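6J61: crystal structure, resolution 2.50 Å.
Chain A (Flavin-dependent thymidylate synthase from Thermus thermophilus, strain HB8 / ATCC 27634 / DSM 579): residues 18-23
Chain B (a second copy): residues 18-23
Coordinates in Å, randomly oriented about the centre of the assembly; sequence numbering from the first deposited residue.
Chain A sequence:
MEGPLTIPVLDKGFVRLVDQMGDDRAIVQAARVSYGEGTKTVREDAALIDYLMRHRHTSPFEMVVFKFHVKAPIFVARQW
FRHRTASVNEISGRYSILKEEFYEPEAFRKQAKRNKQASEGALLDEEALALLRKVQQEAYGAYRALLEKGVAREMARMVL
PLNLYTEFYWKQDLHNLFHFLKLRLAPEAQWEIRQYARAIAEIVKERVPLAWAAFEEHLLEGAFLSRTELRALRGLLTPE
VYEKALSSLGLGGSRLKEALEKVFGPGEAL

Chain A (18-23) VDQMGD
Chain B 18-23: VDQMGD

Two copies of the same short segment, V18 to G22 with D23 closing it, meet across a nearly twofold arrangement. In each chain residues 18-21 form the end of a β-strand, and the two strands run almost antiparallel, their N-to-C directions 166° apart. Their axes come no closer than 6.9 Å, and no direct hydrogen bond crosses between them, so the pair is packed through side chains and does not form a continuous sheet. The register centres on methionine: M21(A) CA lies 5.6 Å from M21(B) CA, and from that point each chain runs back so that its D19 reaches the M21-G22 end of its partner.

The backbone breaks from extended geometry at V18 (phi/psi -80/-54 in A, -88/-41 in B), is extended at D19 (-145/172 and -163/166) and Q20 (-156/131 and -152/144), and less so at M21 (-113/105 and -124/111). The usual alternation of a strand therefore sends the CA-to-CB bonds of D19 and M21 toward the other stretch and those of Q20 away from it. At the centre, M21(A) CB and M21(B) CB touch at 3.8 Å. Both methionines hold chi1 and chi2 at t, extending the chain through CG to SD; chi3 is 77° (p) in A and 107° in B, between wells. This long, unbranched apolar side chain can lie along the partner strand, bringing M21(A) SD to 4.2 Å from Q20(B) N. Both methionines are buried and give the largest shares of the 281 Å² covered between the stretches.

D19 flanks this apolar contact, with chi1 t (-159° in A, -158° in B) and chi2 near zero. That conformation gives its two oxygens different surroundings. OD1 turns back to its own backbone, accepting from Q20(A) N at 2.6 Å from D19(A) OD1, and from Q20(B) N at a very short 2.5 Å from D19(B) OD1. OD2 faces across: D19(A) OD2 is 3.2 Å from M21(B) CG, and D19(B) OD2 is 3.3 Å from M21(A) CG. A water bridges one of these crossings, accepting from G22(A) N at 2.8 Å and donating to D19(B) OD2 at 2.6 Å. In D19(B) the carboxylate thus meets both its local amide and the bridging water; D19(A) OD2 lies 3.6 Å from G22(B) N, without a hydrogen bond.

The NE2 of Q20 braces its own chain. With chi1 and chi2 t and chi3 at -47° in A and -28° in B, its amide reaches past the strand end: Q20(A) NE2 donates to G22(A) O at 2.7 Å, and Q20(B) NE2 to G22(B) O at 2.9 Å. Q20(A) OE1 is satisfied elsewhere in the structure.

G22 leaves the strand at positive phi (85/161 and 82/167), where a CB would jam against the carbonyl O of M21; glycine alone is comfortable there. V18, chi1 t, lies outside the contact. D23 (-139/-160 and -146/-166), chi1 p (56° and 52°), is also out of reach; it occupies the N-cap position, its side chain capping a backbone N of the helix that follows.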

# COMPACT_ATOMS: atom_id res chain seq x y z
N VAL A 18 14.28 -18.02 -1.27
CA VAL A 18 13.79 -18.82 -0.16
C VAL A 18 12.54 -19.59 -0.56
O VAL A 18 12.51 -20.82 -0.41
CB VAL A 18 13.55 -17.92 1.08
CG1 VAL A 18 12.91 -18.70 2.21
CG2 VAL A 18 14.89 -17.36 1.54
N ASP A 19 11.52 -18.91 -1.08
CA ASP A 19 10.31 -19.61 -1.52
C ASP A 19 9.72 -18.93 -2.76
O ASP A 19 10.18 -17.86 -3.16
CB ASP A 19 9.25 -19.64 -0.42
CG ASP A 19 8.23 -20.76 -0.62
OD1 ASP A 19 8.33 -21.49 -1.63
OD2 ASP A 19 7.31 -20.91 0.23
N GLN A 20 8.71 -19.56 -3.35
CA GLN A 20 8.08 -19.02 -4.53
C GLN A 20 6.66 -19.55 -4.64
O GLN A 20 6.44 -20.75 -4.52
CB GLN A 20 8.88 -19.42 -5.77
CG GLN A 20 8.48 -18.70 -7.05
CD GLN A 20 8.99 -19.39 -8.32
OE1 GLN A 20 10.16 -19.78 -8.42
NE2 GLN A 20 8.10 -19.53 -9.30
N MET A 21 5.69 -18.67 -4.86
CA MET A 21 4.31 -19.09 -5.02
C MET A 21 3.83 -18.85 -6.45
O MET A 21 3.59 -17.71 -6.85
CB MET A 21 3.38 -18.34 -4.05
CG MET A 21 1.93 -18.76 -4.20
SD MET A 21 0.75 -17.93 -3.13
CE MET A 21 0.62 -16.43 -3.97
N GLY A 22 3.72 -19.93 -7.21
CA GLY A 22 3.26 -19.83 -8.58
C GLY A 22 4.34 -19.52 -9.59
O GLY A 22 5.43 -19.04 -9.23
N ASP A 23 4.05 -19.82 -10.85
CA ASP A 23 4.96 -19.55 -11.97
C ASP A 23 4.10 -19.02 -13.12
O ASP A 23 2.98 -18.57 -12.87
CB ASP A 23 5.72 -20.82 -12.40
CG ASP A 23 4.79 -22.00 -12.76
OD1 ASP A 23 3.59 -21.78 -13.07
OD2 ASP A 23 5.27 -23.15 -12.76
N VAL B 18 -6.42 -21.82 -3.64
CA VAL B 18 -5.68 -22.09 -4.86
C VAL B 18 -4.21 -22.38 -4.58
O VAL B 18 -3.63 -23.28 -5.20
CB VAL B 18 -5.72 -20.89 -5.84
CG1 VAL B 18 -4.93 -21.23 -7.11
CG2 VAL B 18 -7.16 -20.54 -6.17
N ASP B 19 -3.60 -21.63 -3.67
CA ASP B 19 -2.20 -21.85 -3.37
C ASP B 19 -1.81 -21.21 -2.05
O ASP B 19 -2.55 -20.39 -1.50
CB ASP B 19 -1.31 -21.28 -4.48
CG ASP B 19 0.08 -21.91 -4.50
OD1 ASP B 19 0.37 -22.68 -3.56
OD2 ASP B 19 0.87 -21.64 -5.44
N GLN B 20 -0.64 -21.59 -1.55
CA GLN B 20 -0.16 -21.08 -0.28
C GLN B 20 1.36 -21.07 -0.26
O GLN B 20 2.00 -21.95 -0.81
CB GLN B 20 -0.69 -21.97 0.85
CG GLN B 20 -0.25 -21.62 2.26
CD GLN B 20 -0.67 -22.69 3.26
OE1 GLN B 20 -1.67 -23.38 3.04
NE2 GLN B 20 0.07 -22.83 4.35
N MET B 21 1.92 -20.06 0.39
CA MET B 21 3.37 -19.94 0.48
C MET B 21 3.75 -19.87 1.95
O MET B 21 3.45 -18.89 2.64
CB MET B 21 3.85 -18.67 -0.26
CG MET B 21 5.36 -18.44 -0.20
SD MET B 21 5.92 -16.90 -0.99
CE MET B 21 6.33 -15.95 0.41
N GLY B 22 4.40 -20.93 2.43
CA GLY B 22 4.83 -20.98 3.81
C GLY B 22 3.76 -21.41 4.80
O GLY B 22 2.57 -21.46 4.47
N ASP B 23 4.20 -21.74 6.01
CA ASP B 23 3.30 -22.14 7.09
C ASP B 23 3.95 -21.60 8.35
O ASP B 23 4.85 -20.77 8.26
CB ASP B 23 3.16 -23.66 7.15
CG ASP B 23 4.50 -24.37 7.19
OD1 ASP B 23 5.44 -23.84 7.82
OD2 ASP B 23 4.62 -25.47 6.61
O HOH W 1 3.13 -22.52 -6.28